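Local coordinates for 70 kDa protein (Xanthomonas sp., PDB 4B2N) that oxygenates and cleaves natural rubber processively as an extracellular c-type dihaem protein distantly related to bacterial cytochrome c peroxidases, at residues M264-L269 / E471-P476; F317-I322 / S447-Y452. All coordinates share one frame; numbering follows the deposited sequence.

Overall arrangement
Contact 2 is nested within the loop that contact 1 closes: the segments run 264-269, 317-322, 447-452 and 471-476 along the chain. Their centres lie about 12 Å apart, on the same side of the chain's centre. Contact 1 is the outer one, about 28 Å from that centre, and ties the loop after helix 253-261 to helix 467-481. Contact 2, about 17 Å from it, sets the end of helix 312-319 against a tryptophan pair, while F317 of the same helix end touches a haem c. The two are joined directly, M264 O probably bonding W449 N, while L267 packs on both tryptophans. R329 of helix 326-331 bonds L267 and V319. Polar anchoring thus passes inward to apolar packing next to the haem pocket.

Contact 1: residues M264-L269 / E471-P476; sequences METLTL and ELRRVP
A water whose O lies 2.6 Å from E265 OE1 and 2.7 Å from R473 NE joins the two, accepting from NE. The water lies at the edge of the R473 guanidinium and in its plane. The direct ion pair is looser: E265 OE1 and R473 NE are 3.8 Å apart, a long salt bridge, and the carboxylate and guanidinium planes stand 84° apart, not paired as a flat fork. Instead OE1 rests beside the methylene of the arginine, 3.4 Å from R473 CD. A bend at chi3 (-54°) turns the guanidinium out of the line of its extended inner chain, and its NH2 comes within 3.8 Å of the T266 CG2 methyl. That nitrogen has stronger partners in D263, by a salt bridge, and in the carbonyl of S464. D263 also closes an Asx turn with the N-H of E265, and bonds that of T266, so the acid that holds the arginine also shapes the loop facing it. T266 OG1 donates to T268 OG1 at 2.6 Å, and T268 in turn bonds D465. M264 offers only carbon, its CG 4.2 Å from R474 NH1; that guanidinium is paired with E275 and bonded to the carbonyls of P259 and A270. Arginine suits both helix positions because its long chain reaches several carbonyls and acids at once. With acids and backbone oxygens around them, both buried guanidinium groups probably remain charged; they pin helix 467-481 mainly to D263, A270, E275 and P259, outside 264-269, with the water-bridged E265 as an addition.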
loop_
_atom_site.group_PDB
_atom_site.type_symbol
_atom_site.label_atom_id
_atom_site.label_comp_id
_atom_site.label_asym_id
_atom_site.label_seq_id
_atom_site.Cartn_x
_atom_site.Cartn_y
_atom_site.Cartn_z
ATOM N N MET A 264 0.728 8.851 -21.645
ATOM C CA MET A 264 0.992 7.543 -21.124
ATOM C C MET A 264 2.204 6.860 -21.746
ATOM O O MET A 264 2.529 5.769 -21.341
ATOM C CB MET A 264 -0.239 6.701 -21.406
ATOM C CG MET A 264 -1.415 7.276 -20.598
ATOM S SD MET A 264 -1.352 6.821 -18.844
ATOM C CE MET A 264 -1.721 5.045 -18.987
ATOM N N GLU A 265 2.851 7.532 -22.717
ATOM C CA GLU A 265 4.076 7.036 -23.313
ATOM C C GLU A 265 5.301 7.811 -22.846
ATOM O O GLU A 265 6.401 7.250 -22.786
ATOM C CB GLU A 265 3.978 7.117 -24.821
ATOM C CG GLU A 265 2.955 6.160 -25.445
ATOM C CD GLU A 265 2.930 6.398 -26.936
ATOM O OE1 GLU A 265 2.175 7.263 -27.445
ATOM O OE2 GLU A 265 3.727 5.761 -27.623
ATOM N N THR A 266 5.124 9.099 -22.520
ATOM C CA THR A 266 6.272 9.946 -22.252
ATOM C C THR A 266 6.273 10.535 -20.832
ATOM O O THR A 266 7.304 10.947 -20.364
ATOM C CB THR A 266 6.335 11.132 -23.231
ATOM O OG1 THR A 266 5.295 12.073 -22.905
ATOM C CG2 THR A 266 6.176 10.612 -24.685
ATOM N N LEU A 267 5.118 10.520 -20.158
ATOM C CA LEU A 267 4.933 11.154 -18.876
ATOM C C LEU A 267 4.957 12.687 -18.940
ATOM O O LEU A 267 5.025 13.324 -17.894
ATOM C CB LEU A 267 5.882 10.564 -17.758
ATOM C CG LEU A 267 5.919 9.023 -17.634
ATOM C CD1 LEU A 267 6.872 8.649 -16.438
ATOM C CD2 LEU A 267 4.518 8.489 -17.482
ATOM N N THR A 268 4.832 13.268 -20.139
ATOM C CA THR A 268 4.544 14.669 -20.282
ATOM C C THR A 268 3.192 15.012 -19.607
ATOM O O THR A 268 2.209 14.264 -19.691
ATOM C CB THR A 268 4.421 15.052 -21.775
ATOM O OG1 THR A 268 5.609 14.652 -22.470
ATOM C CG2 THR A 268 4.222 16.517 -21.926
ATOM N N LEU A 269 3.185 16.101 -18.856
ATOM C CA LEU A 269 1.943 16.616 -18.329
ATOM C C LEU A 269 1.186 17.238 -19.526
ATOM O O LEU A 269 1.572 18.247 -20.056
ATOM C CB LEU A 269 2.201 17.698 -17.271
ATOM C CG LEU A 269 0.991 18.426 -16.664
ATOM C CD1 LEU A 269 0.037 17.433 -16.014
ATOM C CD2 LEU A 269 1.408 19.486 -15.636
ATOM N N GLU A 471 -1.154 15.512 -28.070
ATOM C CA GLU A 471 -2.535 15.553 -28.614
ATOM C C GLU A 471 -2.710 14.707 -29.860
ATOM O O GLU A 471 -3.750 14.096 -30.054
ATOM C CB GLU A 471 -3.081 17.002 -28.783
ATOM C CG GLU A 471 -4.455 17.119 -29.490
ATOM C CD GLU A 471 -4.803 18.600 -29.871
ATOM O OE1 GLU A 471 -4.381 19.496 -29.071
ATOM O OE2 GLU A 471 -5.427 18.876 -30.958
ATOM N N LEU A 472 -1.721 14.684 -30.725
ATOM C CA LEU A 472 -1.806 13.918 -31.924
ATOM C C LEU A 472 -1.976 12.461 -31.535
ATOM O O LEU A 472 -2.861 11.744 -32.020
ATOM C CB LEU A 472 -0.513 14.173 -32.800
ATOM C CG LEU A 472 -0.325 13.283 -34.079
ATOM C CD1 LEU A 472 0.780 13.781 -35.000
ATOM C CD2 LEU A 472 -0.074 11.813 -33.724
ATOM N N ARG A 473 -1.128 12.005 -30.646
ATOM C CA ARG A 473 -1.084 10.560 -30.306
ATOM C C ARG A 473 -2.300 10.068 -29.522
ATOM O O ARG A 473 -2.628 8.843 -29.577
ATOM C CB ARG A 473 0.168 10.243 -29.445
ATOM C CG ARG A 473 1.487 10.270 -30.256
ATOM C CD ARG A 473 2.710 10.010 -29.369
ATOM N NE ARG A 473 2.879 10.874 -28.188
ATOM C CZ ARG A 473 3.728 11.904 -28.134
ATOM N NH1 ARG A 473 4.388 12.263 -29.232
ATOM N NH2 ARG A 473 3.923 12.562 -26.997
ATOM N N ARG A 474 -2.891 10.955 -28.720
ATOM C CA ARG A 474 -4.127 10.567 -27.926
ATOM C C ARG A 474 -5.227 9.874 -28.749
ATOM O O ARG A 474 -5.910 8.905 -28.296
ATOM C CB ARG A 474 -4.727 11.796 -27.190
ATOM C CG ARG A 474 -3.849 12.282 -26.056
ATOM C CD ARG A 474 -3.866 11.311 -24.860
ATOM N NE ARG A 474 -3.341 12.058 -23.717
ATOM C CZ ARG A 474 -3.329 11.620 -22.484
ATOM N NH1 ARG A 474 -3.759 10.404 -22.223
ATOM N NH2 ARG A 474 -2.924 12.451 -21.522
ATOM N N VAL A 475 -5.455 10.371 -29.970
ATOM C CA VAL A 475 -6.611 9.883 -30.748
ATOM C C VAL A 475 -6.407 8.400 -31.173
ATOM O O VAL A 475 -7.221 7.542 -30.845
ATOM C CB VAL A 475 -6.888 10.823 -31.951
ATOM C CG1 VAL A 475 -8.055 10.280 -32.750
ATOM C CG2 VAL A 475 -7.200 12.242 -31.479
ATOM N N PRO A 476 -5.290 8.076 -31.880
ATOM C CA PRO A 476 -5.130 6.675 -32.259
ATOM C C PRO A 476 -4.900 5.832 -31.039
ATOM O O PRO A 476 -5.233 4.682 -31.077
ATOM C CB PRO A 476 -3.839 6.624 -33.115
ATOM C CG PRO A 476 -3.171 7.935 -32.863
ATOM C CD PRO A 476 -4.277 8.899 -32.556
HETATM O O HOH W 1 1.535 9.502 -26.321
#

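Contact 2: residues F317-I322 / S447-Y452; sequences FGVANI and SGWWAY. With HEC (heme c), chain C.
The backbones stay well apart, the closest CA atoms, those of V319 and W450, being 10.5 Å from each other, so the gap is bridged by V319 and two large indoles. Helix 312-319 ends here, and A320 is the first residue to leave helical angles. Across from it, the chain that has left helix 439-446 turns through G448, whose fully extended phi/psi of -154°/-156° suits a glycine, and then curls tightly, Y452 N bonding W449 O at 2.7 Å. W449 O also receives a bond from H312 at the start of the facing helix.

V319 sits in the corner between the two indoles. CG1, anti to the backbone N (chi1 169°), lies 3.7 Å from W450 CZ2, while CG2 is 4.1 Å from W449 CH2; both approaches are oblique to the rings. A branched side chain suits this place, since both methyls and CB lie against the outer benzene part of W450. The indoles stand almost at right angles, the edge of W449 turned to a face of W450, with W449 CZ3 3.4 Å above that plane and toward its rim. L258 of helix 253-261 also packs on W450.

On the far side of the helix end, the chain meets a haem c held by the CXXCH motif typical of c-type cytochromes, with C191 and C194 as thioether links and H195 as axial ligand. F317 points away from the tryptophans and leans on pyrrole C through CD2 and CE2, tilted rather than parallel: CE2 is 3.4 Å from haem C1C, and the CMC methyl sits over one ring face, offset toward the rim. L254 and W600 pack on the same phenyl, a bulky apolar group suited to this place.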
loop_
_atom_site.group_PDB
_atom_site.type_symbol
_atom_site.label_atom_id
_atom_site.label_comp_id
_atom_site.label_asym_id
_atom_site.label_seq_id
_atom_site.Cartn_x
_atom_site.Cartn_y
_atom_site.Cartn_z
ATOM N N PHE A 317 3.599 7.927 -7.325
ATOM C CA PHE A 317 3.504 9.257 -6.638
ATOM C C PHE A 317 4.640 10.175 -7.022
ATOM O O PHE A 317 4.548 11.425 -6.893
ATOM C CB PHE A 317 3.455 9.070 -5.121
ATOM C CG PHE A 317 2.083 8.723 -4.621
ATOM C CD1 PHE A 317 1.065 9.669 -4.625
ATOM C CD2 PHE A 317 1.808 7.432 -4.175
ATOM C CE1 PHE A 317 -0.228 9.327 -4.137
ATOM C CE2 PHE A 317 0.552 7.092 -3.683
ATOM C CZ PHE A 317 -0.468 8.031 -3.679
ATOM N N GLY A 318 5.732 9.591 -7.480
ATOM C CA GLY A 318 6.843 10.464 -7.906
ATOM C C GLY A 318 6.601 11.030 -9.282
ATOM O O GLY A 318 6.955 12.153 -9.593
ATOM N N VAL A 319 6.015 10.210 -10.141
ATOM C CA VAL A 319 5.643 10.604 -11.514
ATOM C C VAL A 319 4.551 11.638 -11.381
ATOM O O VAL A 319 4.541 12.636 -12.120
ATOM C CB VAL A 319 5.082 9.382 -12.331
ATOM C CG1 VAL A 319 4.457 9.864 -13.639
ATOM C CG2 VAL A 319 6.179 8.368 -12.577
ATOM N N ALA A 320 3.610 11.429 -10.452
ATOM C CA ALA A 320 2.445 12.335 -10.455
ATOM C C ALA A 320 2.755 13.680 -9.878
ATOM O O ALA A 320 1.916 14.518 -9.855
ATOM C CB ALA A 320 1.228 11.732 -9.734
ATOM N N ASN A 321 3.993 13.953 -9.564
ATOM C CA ASN A 321 4.386 15.265 -9.067
ATOM C C ASN A 321 4.390 16.298 -10.196
ATOM O O ASN A 321 4.984 16.082 -11.222
ATOM C CB ASN A 321 5.809 15.112 -8.497
ATOM C CG ASN A 321 6.375 16.398 -7.930
ATOM O OD1 ASN A 321 6.194 17.478 -8.462
ATOM N ND2 ASN A 321 7.035 16.270 -6.790
ATOM N N ILE A 322 3.752 17.448 -9.975
ATOM C CA ILE A 322 3.424 18.367 -11.037
ATOM C C ILE A 322 4.600 19.226 -11.387
ATOM O O ILE A 322 4.626 19.909 -12.444
ATOM C CB ILE A 322 2.170 19.203 -10.623
ATOM C CG1 ILE A 322 1.147 19.048 -11.689
ATOM C CG2 ILE A 322 2.487 20.607 -10.087
ATOM C CD1 ILE A 322 0.669 17.610 -11.724
ATOM N N SER A 447 -0.253 -0.121 -23.299
ATOM C CA SER A 447 0.339 0.413 -24.503
ATOM C C SER A 447 1.252 1.603 -24.191
ATOM O O SER A 447 1.391 2.480 -25.035
ATOM C CB SER A 447 -0.791 0.872 -25.484
ATOM O OG SER A 447 -1.575 1.902 -24.867
ATOM N N GLY A 448 1.867 1.678 -22.999
ATOM C CA GLY A 448 2.772 2.826 -22.799
ATOM C C GLY A 448 3.877 2.584 -21.791
ATOM O O GLY A 448 4.200 1.448 -21.442
ATOM N N TRP A 449 4.377 3.665 -21.230
ATOM C CA TRP A 449 5.538 3.593 -20.348
ATOM C C TRP A 449 5.203 2.752 -19.104
ATOM O O TRP A 449 6.017 1.953 -18.623
ATOM C CB TRP A 449 5.920 5.077 -20.010
ATOM C CG TRP A 449 7.028 5.154 -18.991
ATOM C CD1 TRP A 449 8.411 5.204 -19.212
ATOM C CD2 TRP A 449 6.849 5.153 -17.545
ATOM N NE1 TRP A 449 9.091 5.235 -18.015
ATOM C CE2 TRP A 449 8.188 5.216 -16.958
ATOM C CE3 TRP A 449 5.724 5.061 -16.678
ATOM C CZ2 TRP A 449 8.385 5.203 -15.565
ATOM C CZ3 TRP A 449 5.930 5.086 -15.309
ATOM C CH2 TRP A 449 7.245 5.122 -14.752
ATOM N N TRP A 450 3.992 2.871 -18.597
ATOM C CA TRP A 450 3.609 2.125 -17.412
ATOM C C TRP A 450 3.809 0.645 -17.596
ATOM O O TRP A 450 4.265 -0.044 -16.657
ATOM C CB TRP A 450 2.158 2.466 -17.062
ATOM C CG TRP A 450 2.068 3.916 -16.728
ATOM C CD1 TRP A 450 1.700 4.962 -17.568
ATOM C CD2 TRP A 450 2.433 4.542 -15.440
ATOM N NE1 TRP A 450 1.838 6.156 -16.902
ATOM C CE2 TRP A 450 2.276 5.958 -15.620
ATOM C CE3 TRP A 450 2.818 4.043 -14.193
ATOM C CZ2 TRP A 450 2.471 6.860 -14.552
ATOM C CZ3 TRP A 450 3.015 4.908 -13.151
ATOM C CH2 TRP A 450 2.878 6.309 -13.332
ATOM N N ALA A 451 3.529 0.154 -18.820
ATOM C CA ALA A 451 3.669 -1.288 -19.073
ATOM C C ALA A 451 5.081 -1.582 -19.599
ATOM O O ALA A 451 5.286 -2.656 -20.096
ATOM C CB ALA A 451 2.568 -1.832 -20.062
ATOM N N TYR A 452 6.025 -0.639 -19.472
ATOM C CA TYR A 452 7.385 -0.819 -20.034
ATOM C C TYR A 452 7.340 -1.168 -21.535
ATOM O O TYR A 452 7.919 -2.216 -21.985
ATOM C CB TYR A 452 8.137 -1.974 -19.325
ATOM C CG TYR A 452 8.550 -1.769 -17.908
ATOM C CD1 TYR A 452 7.598 -1.715 -16.867
ATOM C CD2 TYR A 452 9.901 -1.656 -17.585
ATOM C CE1 TYR A 452 7.995 -1.602 -15.530
ATOM C CE2 TYR A 452 10.330 -1.558 -16.234
ATOM C CZ TYR A 452 9.369 -1.525 -15.238
ATOM O OH TYR A 452 9.797 -1.377 -13.959
HETATM FE FE HEC C . 2.166 2.774 -1.810
HETATM C CHA HEC C . 0.807 -0.270 -2.841
HETATM C CHB HEC C . 5.356 1.705 -2.830
HETATM C CHC HEC C . 3.492 6.021 -1.476
HETATM C CHD HEC C . -0.704 3.625 -0.273
HETATM N NA HEC C . 2.910 1.185 -2.650
HETATM C C1A HEC C . 2.246 -0.061 -2.862
HETATM C C2A HEC C . 3.151 -1.149 -3.200
HETATM C C3A HEC C . 4.473 -0.617 -3.218
HETATM C C4A HEC C . 4.290 0.793 -2.855
HETATM C CMA HEC C . 5.765 -1.372 -3.462
HETATM C CAA HEC C . 2.822 -2.634 -3.501
HETATM C CBA HEC C . 2.625 -3.307 -2.141
HETATM C CGA HEC C . 2.116 -4.732 -2.267
HETATM O O1A HEC C . 1.159 -5.041 -3.058
HETATM O O2A HEC C . 2.652 -5.519 -1.483
HETATM N NB HEC C . 3.974 3.651 -2.196
HETATM C C1B HEC C . 5.151 3.091 -2.497
HETATM C C2B HEC C . 6.279 4.002 -2.623
HETATM C C3B HEC C . 5.736 5.251 -2.251
HETATM C C4B HEC C . 4.347 4.934 -1.940
HETATM C CMB HEC C . 7.618 3.550 -3.050
HETATM C CAB HEC C . 6.374 6.615 -2.234
HETATM C CBB HEC C . 6.803 7.089 -3.503
HETATM N NC HEC C . 1.614 4.513 -1.035
HETATM C C1C HEC C . 2.168 5.778 -0.957
HETATM C C2C HEC C . 1.328 6.751 -0.215
HETATM C C3C HEC C . 0.085 6.011 0.096
HETATM C C4C HEC C . 0.298 4.664 -0.428
HETATM C CMC HEC C . 1.725 8.203 0.026
HETATM C CAC HEC C . -1.151 6.496 0.790
HETATM C CBC HEC C . -1.614 7.777 0.474
HETATM N ND HEC C . 0.370 1.831 -1.626
HETATM C C1D HEC C . -0.672 2.341 -0.971
HETATM C C2D HEC C . -1.814 1.484 -0.953
HETATM C C3D HEC C . -1.371 0.359 -1.713
HETATM C C4D HEC C . -0.005 0.684 -2.105
HETATM C CMD HEC C . -3.152 1.643 -0.327
HETATM C CAD HEC C . -2.245 -0.783 -2.100
HETATM C CBD HEC C . -3.004 -0.120 -3.315
HETATM C CGD HEC C . -4.066 -1.068 -3.822
HETATM O O1D HEC C . -5.276 -0.883 -3.539
HETATM O O2D HEC C . -3.642 -2.094 -4.452
#